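Local coordinates for protein 361aa long hypothetical D-aminopeptidase (Pyrococcus horikoshii, PDB 2DRH) that is of unknown function but probably acts as an aminopeptidase of the S58 (DmpA-like) type, at residues Gly184-Arg190 / Glu321-Ser326; Ile217-Val222 / Ile352-Arg358; Leu226-Arg232 / Val340-Pro345; Gly46-Thr50 / Met333-Asp337. One frame throughout, in Å; residues are numbered along the deposited sequence.

Interaction 1: Gly184-Arg190 / Glu321-Ser326; sequences GIGSASR and EAIINS
Helix segment 321-326 lies against extended strand 184-190, their axes 5.5 Å apart at closest and crossing at 140°, so the two run roughly antiparallel. The nearest CA pairs are Gly186 with Ser326 (3.7 Å) and Ser187 with Ala322 (4.1 Å). Glycine permits this approach: a CB on Gly186 would collide with Ala322 O and Ser326 N. Gly184 has backbone angles (145/-147) that by themselves demand glycine.

Backbone CA-H...O contacts fill the gap, Gly186 CA to Ala322 O at 3.2 Å and Ser326 CA to Ile185 O at 3.4 Å. The apolar part is small: Ala188 CB points at the helix, 4.4 Å from Ala322 CB.

Polar bonds run from mid-strand to its C-terminal end. Asn325 (chi1 m) donates from ND2 to Ser187 O (3.0 Å) and to Glu321 OE2 (3.0 Å), while its OD1 accepts from Ala3 N. Glu321, with chi1 and chi2 both t, forms a salt bridge through OE1 with Arg190 NH2 (2.7 Å) and NH1 (2.9 Å). Arg190 turns back to it with chi1 and chi2 m, chi3 t and chi4 -78°, and its NH1 also bonds Ser189 O (2.9 Å). Arg190 NE has a second acid in Glu317, one helical turn earlier.

This is helix-on-sheet packing in the buried interior: helix 309-328 covers strand 184-193, whose antiparallel neighbour 198-207 also reaches the helix, with Val205 touching Ala322.

Interaction 2: Ile217-Val222 / Ile352-Arg358; sequences IAGVPV and IMRRYGR
A type I' beta turn, Ile217 to Val220, packs on the C-terminal end of helix 346-355, which a Schellman motif closes. Ala218 (56/40) and Gly219 (87/-15) have positive phi; Val220 N bonds Ile217 O (3.0 Å). Pro221 then centres an inverse gamma turn. Gly357 (50/46) is C-prime, with Arg358 N to Met353 O and Gly357 N to Arg354 O both 2.9 Å. Nearest CA pairs are Val220-Met353 (6.9 Å), Val222-Ile352 (7.0 Å) and Ala218-Arg358 (8.2 Å).

Val220 (chi1 t) makes the largest apolar contribution. CG1 lies 3.5 Å from Ile352 CG2 and sits over the Tyr356 ring, a CH-pi contact 3.9 Å from the centroid; CG2 lies 3.8 Å from Met353 SD. Met353, m at all three chi angles, brings CE to 3.7 Å from Ala218 CB. Tyr356 OH hydrogen-bonds Glu225 OE2. Arg358 NH1, its position less certain, makes a weak hydrogen bond to Ala218 O.

Tyr356 also packs on Tyr356 of the second subunit, so this Schellman-capped helix end borders a subunit interface.

Interaction 3: Leu226-Arg232 / Val340-Pro345; sequences LKNWPGR and VRYALP
Trp229 has one face of its six-membered ring covered by the pyrrolidine of Pro345, whose CG stands 3.6 Å from the ring centroid and 5° off its normal, a CH-pi contact. Trp229 (chi1 t, chi2 -88°) closes a type I beta turn that begins at Leu226, just after helix 222-225; Trp229 N reaches Leu226 O at 3.1 Å. Pro345 is the N-cap of helix 346-355, so the contact joins the loop that leaves one helix to the start of another.

Leu226 lies beside it, its CD2 3.7 Å from Pro345 CG and 3.8 Å from Leu344 CD1. Farther along, Pro230 CB packs on Tyr342 CE1 at 3.7 Å, and Gly231 (95/9, angles only glycine takes easily) fits against the strand: its CA lies 4.9 Å from that of Arg341 and 3.5 Å from Val340 O.

Two waters bridge the segments. Water 1 accepts from the indole Trp229 NE1 (2.9 Å) and donates to Ala343 O (3.1 Å); water 2 accepts from Tyr342 N (2.7 Å) and lies 3.0 Å from Pro230 O. Arg341 starts away from the loop, but m turns at chi1 and chi2 bring its NH1 back to bond Gly231 O at 2.7 Å.

Interaction 4: Gly46-Thr50 / Met333-Asp337; sequences GPVRT and MDGRD
Arg49 carries the polar side of this contact. Its NE donates to Asp334 O at 2.7 Å, and its NH2 makes a weak salt bridge with Asp334 OD2 at 3.4 Å. The guanidinium is brought there by m angles at chi1 and chi2, t at chi3 and -77° at chi4, a fold that also lets NH1 bond back to Val48 O at 3.1 Å. NH2 has a further acceptor in Gly37 O. In the facing segment, Arg336 NH1 and Asp337 OD2 form a salt bridge of 2.8 Å between chain neighbours, while Arg336 NH2 reaches Val124 O of the third subunit.

Arg49 belongs to strand 48-56, an inner strand of a four-stranded mixed sheet, flanked by strands 28-36 and 96-100. Residues 333-334 form a short strand paired antiparallel with 340-341. The two strands are therefore not partners in one sheet; the Arg49 side chain connects them, chiefly through the backbone carbonyl of Asp334, and the nearest CA atoms, those of Pro47 and Arg336, are 5.0 Å apart.

Met333 (chi1 and chi2 t) extends its SD to 3.6 Å from Arg49 CD, and Gly335 CA lies over one face of the guanidinium. Beyond it Pro47, entered through a cis peptide bond from Gly46, sets its CD 3.6 Å from Arg336 CA and its CB 4.1 Å from Gly335 C.

Overall arrangement
Interaction 1 is the deepest, its centre 9 Å from that of the chain, and it joins helix to strand by close backbone approach and buried polar bonds. The other three lie 22 to 25 Å out; their second segments succeed one another along the chain from 333 to 358. Interaction 4, mainly buried and built on arginine, is linked to partly exposed, water-bridged interaction 3 by the 333-334/340-341 strand pair, Met333 N to Arg341 O at 3.0 Å. Interaction 2, mostly apolar and buried against the second subunit, touches interaction 3 through Ile352 CD1 and Leu226 CD1 (3.3 Å) and interaction 1 through Ile217 CG1 and Ile324 CD1 (3.6 Å).

Interaction 1: Gly184-Arg190 / Glu321-Ser326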
# COMPACT_ATOMS: atom_id res chain seq x y z
N GLY A 184 -18.47 -23.24 -3.74
CA GLY A 184 -17.55 -24.18 -3.13
C GLY A 184 -16.11 -24.14 -3.63
O GLY A 184 -15.60 -23.08 -4.00
N ILE A 185 -15.46 -25.29 -3.64
CA ILE A 185 -14.07 -25.40 -4.09
C ILE A 185 -14.00 -25.69 -5.59
O ILE A 185 -14.73 -26.54 -6.10
CB ILE A 185 -13.33 -26.53 -3.33
CG1 ILE A 185 -13.32 -26.23 -1.83
CG2 ILE A 185 -11.91 -26.68 -3.88
CD1 ILE A 185 -12.51 -25.01 -1.43
N GLY A 186 -13.14 -24.96 -6.28
CA GLY A 186 -12.94 -25.15 -7.71
C GLY A 186 -11.44 -25.09 -7.97
O GLY A 186 -10.71 -24.46 -7.22
N SER A 187 -10.96 -25.75 -9.02
CA SER A 187 -9.53 -25.71 -9.30
C SER A 187 -9.21 -25.95 -10.77
O SER A 187 -10.02 -26.49 -11.52
CB SER A 187 -8.79 -26.74 -8.43
OG SER A 187 -7.41 -26.42 -8.34
N ALA A 188 -8.02 -25.52 -11.17
CA ALA A 188 -7.58 -25.68 -12.54
C ALA A 188 -6.12 -25.26 -12.63
O ALA A 188 -5.61 -24.59 -11.74
CB ALA A 188 -8.43 -24.81 -13.48
N SER A 189 -5.46 -25.66 -13.71
CA SER A 189 -4.06 -25.31 -13.90
C SER A 189 -3.79 -25.04 -15.37
O SER A 189 -4.58 -25.42 -16.24
CB SER A 189 -3.15 -26.45 -13.43
OG SER A 189 -3.28 -27.58 -14.27
N ARG A 190 -2.67 -24.37 -15.64
CA ARG A 190 -2.28 -24.05 -17.00
C ARG A 190 -0.78 -24.21 -17.13
O ARG A 190 -0.04 -23.98 -16.17
CB ARG A 190 -2.66 -22.60 -17.34
CG ARG A 190 -4.15 -22.39 -17.55
CD ARG A 190 -4.66 -23.20 -18.74
NE ARG A 190 -6.05 -22.89 -19.06
CZ ARG A 190 -7.11 -23.34 -18.39
NH1 ARG A 190 -6.95 -24.15 -17.35
NH2 ARG A 190 -8.33 -22.99 -18.77
N GLU A 321 -11.40 -20.44 -14.92
CA GLU A 321 -11.93 -21.78 -15.02
C GLU A 321 -12.17 -22.37 -13.63
O GLU A 321 -13.18 -23.03 -13.41
CB GLU A 321 -10.99 -22.71 -15.81
CG GLU A 321 -11.71 -23.94 -16.37
CD GLU A 321 -10.78 -25.09 -16.74
OE1 GLU A 321 -9.79 -24.86 -17.46
OE2 GLU A 321 -11.06 -26.23 -16.31
N ALA A 322 -11.25 -22.11 -12.70
CA ALA A 322 -11.39 -22.63 -11.35
C ALA A 322 -12.72 -22.19 -10.72
O ALA A 322 -13.35 -22.96 -10.00
CB ALA A 322 -10.23 -22.17 -10.48
N ILE A 323 -13.13 -20.96 -11.01
CA ILE A 323 -14.39 -20.45 -10.47
C ILE A 323 -15.54 -21.24 -11.08
O ILE A 323 -16.42 -21.71 -10.36
CB ILE A 323 -14.58 -18.95 -10.79
CG1 ILE A 323 -13.55 -18.13 -10.00
CG2 ILE A 323 -16.01 -18.51 -10.44
CD1 ILE A 323 -13.53 -16.65 -10.34
N ILE A 324 -15.54 -21.38 -12.40
CA ILE A 324 -16.59 -22.12 -13.07
C ILE A 324 -16.65 -23.57 -12.56
O ILE A 324 -17.73 -24.08 -12.25
CB ILE A 324 -16.39 -22.10 -14.61
CG1 ILE A 324 -16.44 -20.66 -15.12
CG2 ILE A 324 -17.44 -22.96 -15.30
CD1 ILE A 324 -17.66 -19.87 -14.66
N ASN A 325 -15.49 -24.21 -12.45
CA ASN A 325 -15.43 -25.59 -11.96
C ASN A 325 -16.04 -25.73 -10.57
O ASN A 325 -16.58 -26.78 -10.23
CB ASN A 325 -13.99 -26.10 -11.96
CG ASN A 325 -13.43 -26.27 -13.35
OD1 ASN A 325 -14.14 -26.66 -14.26
ND2 ASN A 325 -12.13 -26.00 -13.53
N SER A 326 -15.94 -24.68 -9.76
CA SER A 326 -16.50 -24.72 -8.41
C SER A 326 -18.02 -24.83 -8.51
O SER A 326 -18.67 -25.37 -7.62
CB SER A 326 -16.13 -23.47 -7.60
OG SER A 326 -16.89 -22.34 -7.99

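Interaction 2: Ile217-Val222 / Ile352-Arg358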
# COMPACT_ATOMS: atom_id res chain seq x y z
N ILE A 217 -19.95 -17.13 -18.34
CA ILE A 217 -19.15 -18.32 -18.60
C ILE A 217 -18.59 -18.31 -20.01
O ILE A 217 -19.33 -18.48 -20.98
CB ILE A 217 -19.96 -19.62 -18.38
CG1 ILE A 217 -20.45 -19.70 -16.93
CG2 ILE A 217 -19.09 -20.84 -18.70
CD1 ILE A 217 -21.20 -20.97 -16.59
N ALA A 218 -17.29 -18.11 -20.12
CA ALA A 218 -16.62 -18.06 -21.41
C ALA A 218 -17.29 -17.00 -22.27
O ALA A 218 -17.50 -17.19 -23.46
CB ALA A 218 -16.70 -19.43 -22.10
N GLY A 219 -17.62 -15.87 -21.64
CA GLY A 219 -18.24 -14.76 -22.35
C GLY A 219 -19.75 -14.78 -22.48
O GLY A 219 -20.36 -13.76 -22.81
N VAL A 220 -20.36 -15.94 -22.22
CA VAL A 220 -21.81 -16.08 -22.33
C VAL A 220 -22.51 -15.70 -21.03
O VAL A 220 -22.18 -16.22 -19.96
CB VAL A 220 -22.18 -17.54 -22.70
CG1 VAL A 220 -23.69 -17.67 -22.88
CG2 VAL A 220 -21.44 -17.96 -23.97
N PRO A 221 -23.50 -14.79 -21.10
CA PRO A 221 -24.24 -14.37 -19.90
C PRO A 221 -25.15 -15.46 -19.35
O PRO A 221 -26.38 -15.31 -19.30
CB PRO A 221 -25.00 -13.14 -20.38
CG PRO A 221 -25.24 -13.44 -21.83
CD PRO A 221 -23.92 -14.02 -22.28
N VAL A 222 -24.53 -16.56 -18.94
CA VAL A 222 -25.24 -17.72 -18.40
C VAL A 222 -26.12 -17.34 -17.21
O VAL A 222 -27.11 -18.01 -16.93
CB VAL A 222 -24.24 -18.81 -17.96
CG1 VAL A 222 -24.98 -19.98 -17.36
CG2 VAL A 222 -23.39 -19.25 -19.16
N ILE A 352 -27.27 -23.51 -23.46
CA ILE A 352 -27.00 -22.07 -23.58
C ILE A 352 -25.72 -21.80 -24.35
O ILE A 352 -25.69 -20.95 -25.23
CB ILE A 352 -26.91 -21.38 -22.20
CG1 ILE A 352 -28.32 -21.16 -21.63
CG2 ILE A 352 -26.21 -20.04 -22.32
CD1 ILE A 352 -28.76 -22.18 -20.62
N MET A 353 -24.66 -22.54 -24.02
CA MET A 353 -23.39 -22.36 -24.70
C MET A 353 -23.58 -22.60 -26.20
O MET A 353 -23.01 -21.88 -27.02
CB MET A 353 -22.33 -23.33 -24.14
CG MET A 353 -21.96 -23.08 -22.67
SD MET A 353 -21.42 -21.37 -22.27
CE MET A 353 -19.71 -21.40 -22.84
N ARG A 354 -24.39 -23.59 -26.55
CA ARG A 354 -24.65 -23.88 -27.96
C ARG A 354 -25.43 -22.76 -28.64
O ARG A 354 -25.14 -22.41 -29.79
CB ARG A 354 -25.42 -25.20 -28.10
CG ARG A 354 -24.53 -26.44 -28.19
CD ARG A 354 -25.30 -27.63 -28.74
NE ARG A 354 -26.29 -28.14 -27.80
CZ ARG A 354 -26.05 -29.11 -26.92
NH1 ARG A 354 -24.86 -29.69 -26.87
NH2 ARG A 354 -27.01 -29.49 -26.09
N ARG A 355 -26.41 -22.18 -27.95
CA ARG A 355 -27.20 -21.09 -28.51
C ARG A 355 -26.30 -19.90 -28.86
O ARG A 355 -26.62 -19.12 -29.75
CB ARG A 355 -28.27 -20.63 -27.52
CG ARG A 355 -29.03 -19.38 -27.97
CD ARG A 355 -29.93 -18.82 -26.87
NE ARG A 355 -31.15 -19.61 -26.65
CZ ARG A 355 -32.14 -19.71 -27.53
NH1 ARG A 355 -32.07 -19.06 -28.69
NH2 ARG A 355 -33.21 -20.44 -27.25
N TYR A 356 -25.18 -19.77 -28.16
CA TYR A 356 -24.26 -18.67 -28.43
C TYR A 356 -23.05 -19.13 -29.23
O TYR A 356 -21.99 -18.49 -29.20
CB TYR A 356 -23.81 -18.02 -27.12
CG TYR A 356 -24.89 -17.19 -26.46
CD1 TYR A 356 -25.96 -17.79 -25.79
CD2 TYR A 356 -24.85 -15.80 -26.51
CE1 TYR A 356 -26.96 -17.03 -25.19
CE2 TYR A 356 -25.84 -15.02 -25.92
CZ TYR A 356 -26.89 -15.64 -25.26
OH TYR A 356 -27.85 -14.86 -24.66
N GLY A 357 -23.21 -20.23 -29.96
CA GLY A 357 -22.15 -20.76 -30.78
C GLY A 357 -20.80 -20.92 -30.10
O GLY A 357 -19.77 -20.54 -30.66
N ARG A 358 -20.80 -21.48 -28.89
CA ARG A 358 -19.57 -21.68 -28.15
C ARG A 358 -19.58 -23.02 -27.42
O ARG A 358 -19.95 -23.09 -26.25
CB ARG A 358 -19.38 -20.57 -27.12
CG ARG A 358 -19.39 -19.18 -27.69
CD ARG A 358 -19.14 -18.17 -26.60
NE ARG A 358 -19.35 -16.81 -27.08
CZ ARG A 358 -19.28 -15.73 -26.31
NH1 ARG A 358 -19.00 -15.85 -25.02
NH2 ARG A 358 -19.49 -14.53 -26.83

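Interaction 3: Leu226-Arg232 / Val340-Pro345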
# COMPACT_ATOMS: atom_id res chain seq x y z
N LEU A 226 -30.33 -18.08 -17.02
CA LEU A 226 -30.85 -18.91 -15.94
C LEU A 226 -31.46 -18.09 -14.80
O LEU A 226 -31.50 -18.53 -13.66
CB LEU A 226 -29.74 -19.83 -15.41
CG LEU A 226 -29.40 -21.05 -16.28
CD1 LEU A 226 -29.02 -20.62 -17.68
CD2 LEU A 226 -28.26 -21.84 -15.66
N LYS A 227 -31.92 -16.88 -15.13
CA LYS A 227 -32.54 -15.98 -14.17
C LYS A 227 -33.50 -16.67 -13.21
O LYS A 227 -33.36 -16.59 -11.99
CB LYS A 227 -33.36 -14.91 -14.90
CG LYS A 227 -32.58 -13.76 -15.49
CD LYS A 227 -33.41 -13.09 -16.59
CE LYS A 227 -34.84 -12.81 -16.14
NZ LYS A 227 -34.87 -11.97 -14.91
N ASN A 228 -34.49 -17.33 -13.78
CA ASN A 228 -35.55 -17.99 -13.02
C ASN A 228 -35.26 -19.36 -12.40
O ASN A 228 -36.13 -19.93 -11.74
CB ASN A 228 -36.79 -18.07 -13.90
CG ASN A 228 -37.26 -16.70 -14.36
OD1 ASN A 228 -37.66 -16.52 -15.51
ND2 ASN A 228 -37.21 -15.72 -13.45
N TRP A 229 -34.05 -19.89 -12.60
CA TRP A 229 -33.73 -21.18 -12.00
C TRP A 229 -33.86 -20.99 -10.48
O TRP A 229 -33.39 -20.00 -9.93
CB TRP A 229 -32.32 -21.61 -12.39
CG TRP A 229 -32.06 -23.06 -12.13
CD1 TRP A 229 -31.59 -23.61 -10.97
CD2 TRP A 229 -32.31 -24.15 -13.02
NE1 TRP A 229 -31.54 -24.98 -11.09
CE2 TRP A 229 -31.97 -25.34 -12.34
CE3 TRP A 229 -32.79 -24.24 -14.34
CZ2 TRP A 229 -32.10 -26.61 -12.92
CZ3 TRP A 229 -32.92 -25.50 -14.92
CH2 TRP A 229 -32.58 -26.67 -14.21
N PRO A 230 -34.51 -21.95 -9.80
CA PRO A 230 -34.72 -21.91 -8.34
C PRO A 230 -33.47 -21.64 -7.49
O PRO A 230 -32.35 -21.72 -7.98
CB PRO A 230 -35.32 -23.28 -8.04
CG PRO A 230 -36.04 -23.62 -9.30
CD PRO A 230 -35.05 -23.20 -10.36
N GLY A 231 -33.70 -21.32 -6.22
CA GLY A 231 -32.60 -21.07 -5.30
C GLY A 231 -32.16 -19.64 -5.10
O GLY A 231 -31.15 -19.40 -4.45
N ARG A 232 -32.91 -18.68 -5.63
CA ARG A 232 -32.54 -17.28 -5.49
C ARG A 232 -32.84 -16.72 -4.11
O ARG A 232 -33.78 -17.17 -3.44
CB ARG A 232 -33.23 -16.43 -6.57
CG ARG A 232 -32.80 -16.80 -7.98
CD ARG A 232 -33.13 -15.72 -9.00
NE ARG A 232 -32.52 -14.43 -8.67
CZ ARG A 232 -32.32 -13.45 -9.54
NH1 ARG A 232 -32.68 -13.60 -10.81
NH2 ARG A 232 -31.78 -12.30 -9.14
N VAL A 340 -31.96 -23.11 0.33
CA VAL A 340 -31.38 -24.05 -0.62
C VAL A 340 -30.71 -23.38 -1.82
O VAL A 340 -31.20 -22.37 -2.33
CB VAL A 340 -32.43 -25.05 -1.15
CG1 VAL A 340 -33.09 -25.79 0.01
CG2 VAL A 340 -33.48 -24.33 -1.98
N ARG A 341 -29.59 -23.96 -2.25
CA ARG A 341 -28.83 -23.48 -3.40
C ARG A 341 -28.69 -24.70 -4.30
O ARG A 341 -28.18 -25.74 -3.87
CB ARG A 341 -27.43 -23.00 -2.99
CG ARG A 341 -27.37 -21.74 -2.14
CD ARG A 341 -28.03 -20.55 -2.82
NE ARG A 341 -27.54 -19.29 -2.25
CZ ARG A 341 -28.15 -18.11 -2.38
NH1 ARG A 341 -29.29 -18.01 -3.05
NH2 ARG A 341 -27.61 -17.03 -1.83
N TYR A 342 -29.13 -24.56 -5.55
CA TYR A 342 -29.07 -25.66 -6.50
C TYR A 342 -27.82 -25.59 -7.35
O TYR A 342 -27.35 -24.51 -7.70
CB TYR A 342 -30.29 -25.65 -7.41
CG TYR A 342 -31.59 -25.86 -6.69
CD1 TYR A 342 -32.24 -24.80 -6.05
CD2 TYR A 342 -32.17 -27.13 -6.63
CE1 TYR A 342 -33.44 -25.00 -5.37
CE2 TYR A 342 -33.37 -27.34 -5.95
CZ TYR A 342 -34.00 -26.28 -5.33
OH TYR A 342 -35.18 -26.49 -4.66
N ALA A 343 -27.28 -26.76 -7.68
CA ALA A 343 -26.09 -26.84 -8.50
C ALA A 343 -26.41 -26.34 -9.89
O ALA A 343 -27.50 -26.58 -10.41
CB ALA A 343 -25.60 -28.26 -8.57
N LEU A 344 -25.46 -25.63 -10.50
CA LEU A 344 -25.64 -25.12 -11.85
C LEU A 344 -26.03 -26.27 -12.79
O LEU A 344 -25.28 -27.24 -12.93
CB LEU A 344 -24.33 -24.49 -12.32
CG LEU A 344 -24.29 -23.79 -13.68
CD1 LEU A 344 -25.11 -22.51 -13.64
CD2 LEU A 344 -22.84 -23.48 -14.02
N PRO A 345 -27.20 -26.19 -13.44
CA PRO A 345 -27.66 -27.24 -14.36
C PRO A 345 -26.75 -27.39 -15.58
O PRO A 345 -26.82 -26.60 -16.52
CB PRO A 345 -29.07 -26.78 -14.72
CG PRO A 345 -28.98 -25.29 -14.62
CD PRO A 345 -28.21 -25.12 -13.33
O HOH W 1 -30.44 -27.58 -10.24
O HOH W 2 -29.71 -22.17 -6.65

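Interaction 4: Gly46-Thr50 / Met333-Asp337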
# COMPACT_ATOMS: atom_id res chain seq x y z
N GLY A 46 -27.30 -25.94 14.75
CA GLY A 46 -27.30 -26.28 13.34
C GLY A 46 -28.51 -25.71 12.63
O GLY A 46 -29.23 -24.90 13.21
N PRO A 47 -28.78 -26.11 11.37
CA PRO A 47 -28.04 -27.08 10.54
C PRO A 47 -26.59 -26.66 10.29
O PRO A 47 -26.28 -25.47 10.22
CB PRO A 47 -28.85 -27.11 9.25
CG PRO A 47 -30.24 -26.81 9.72
CD PRO A 47 -30.01 -25.68 10.69
N VAL A 48 -25.70 -27.64 10.15
CA VAL A 48 -24.29 -27.36 9.92
C VAL A 48 -23.87 -27.74 8.50
O VAL A 48 -24.02 -28.89 8.07
CB VAL A 48 -23.39 -28.10 10.93
CG1 VAL A 48 -23.69 -29.58 10.89
CG2 VAL A 48 -21.92 -27.86 10.59
N ARG A 49 -23.33 -26.76 7.79
CA ARG A 49 -22.87 -26.94 6.42
C ARG A 49 -21.60 -26.10 6.28
O ARG A 49 -21.61 -25.03 5.67
CB ARG A 49 -23.94 -26.44 5.44
CG ARG A 49 -25.32 -27.08 5.60
CD ARG A 49 -25.41 -28.47 4.98
NE ARG A 49 -26.79 -28.98 4.94
CZ ARG A 49 -27.45 -29.47 5.98
NH1 ARG A 49 -26.87 -29.53 7.18
NH2 ARG A 49 -28.71 -29.88 5.84
N THR A 50 -20.51 -26.58 6.86
CA THR A 50 -19.25 -25.85 6.81
C THR A 50 -18.08 -26.83 6.70
O THR A 50 -18.28 -28.01 6.41
CB THR A 50 -19.10 -24.94 8.06
OG1 THR A 50 -17.98 -24.07 7.89
CG2 THR A 50 -18.90 -25.77 9.32
N MET A 333 -27.80 -28.28 -2.41
CA MET A 333 -27.74 -28.41 -0.96
C MET A 333 -28.69 -27.52 -0.17
O MET A 333 -28.84 -26.33 -0.48
CB MET A 333 -26.32 -28.15 -0.47
CG MET A 333 -26.19 -28.13 1.04
SD MET A 333 -24.49 -28.04 1.56
CE MET A 333 -23.99 -29.74 1.21
N ASP A 334 -29.30 -28.10 0.85
CA ASP A 334 -30.22 -27.37 1.71
C ASP A 334 -29.47 -27.02 2.98
O ASP A 334 -28.47 -27.67 3.32
CB ASP A 334 -31.43 -28.23 2.05
CG ASP A 334 -31.07 -29.40 2.94
OD1 ASP A 334 -30.27 -30.25 2.51
OD2 ASP A 334 -31.59 -29.47 4.07
N GLY A 335 -29.94 -26.01 3.70
CA GLY A 335 -29.27 -25.62 4.92
C GLY A 335 -30.21 -25.01 5.94
O GLY A 335 -31.41 -25.27 5.93
N ARG A 336 -29.65 -24.19 6.82
CA ARG A 336 -30.43 -23.54 7.87
C ARG A 336 -31.66 -22.85 7.31
O ARG A 336 -31.63 -22.29 6.22
CB ARG A 336 -29.55 -22.54 8.64
CG ARG A 336 -29.01 -21.37 7.82
CD ARG A 336 -29.90 -20.14 7.98
NE ARG A 336 -29.21 -18.90 7.62
CZ ARG A 336 -29.72 -17.69 7.79
NH1 ARG A 336 -30.93 -17.54 8.32
NH2 ARG A 336 -29.01 -16.62 7.44
N ASP A 337 -32.75 -22.91 8.07
CA ASP A 337 -34.03 -22.32 7.67
C ASP A 337 -34.49 -22.81 6.30
O ASP A 337 -35.10 -22.06 5.54
CB ASP A 337 -33.95 -20.79 7.66
CG ASP A 337 -33.78 -20.22 9.05
OD1 ASP A 337 -34.36 -20.79 10.00
OD2 ASP A 337 -33.07 -19.20 9.19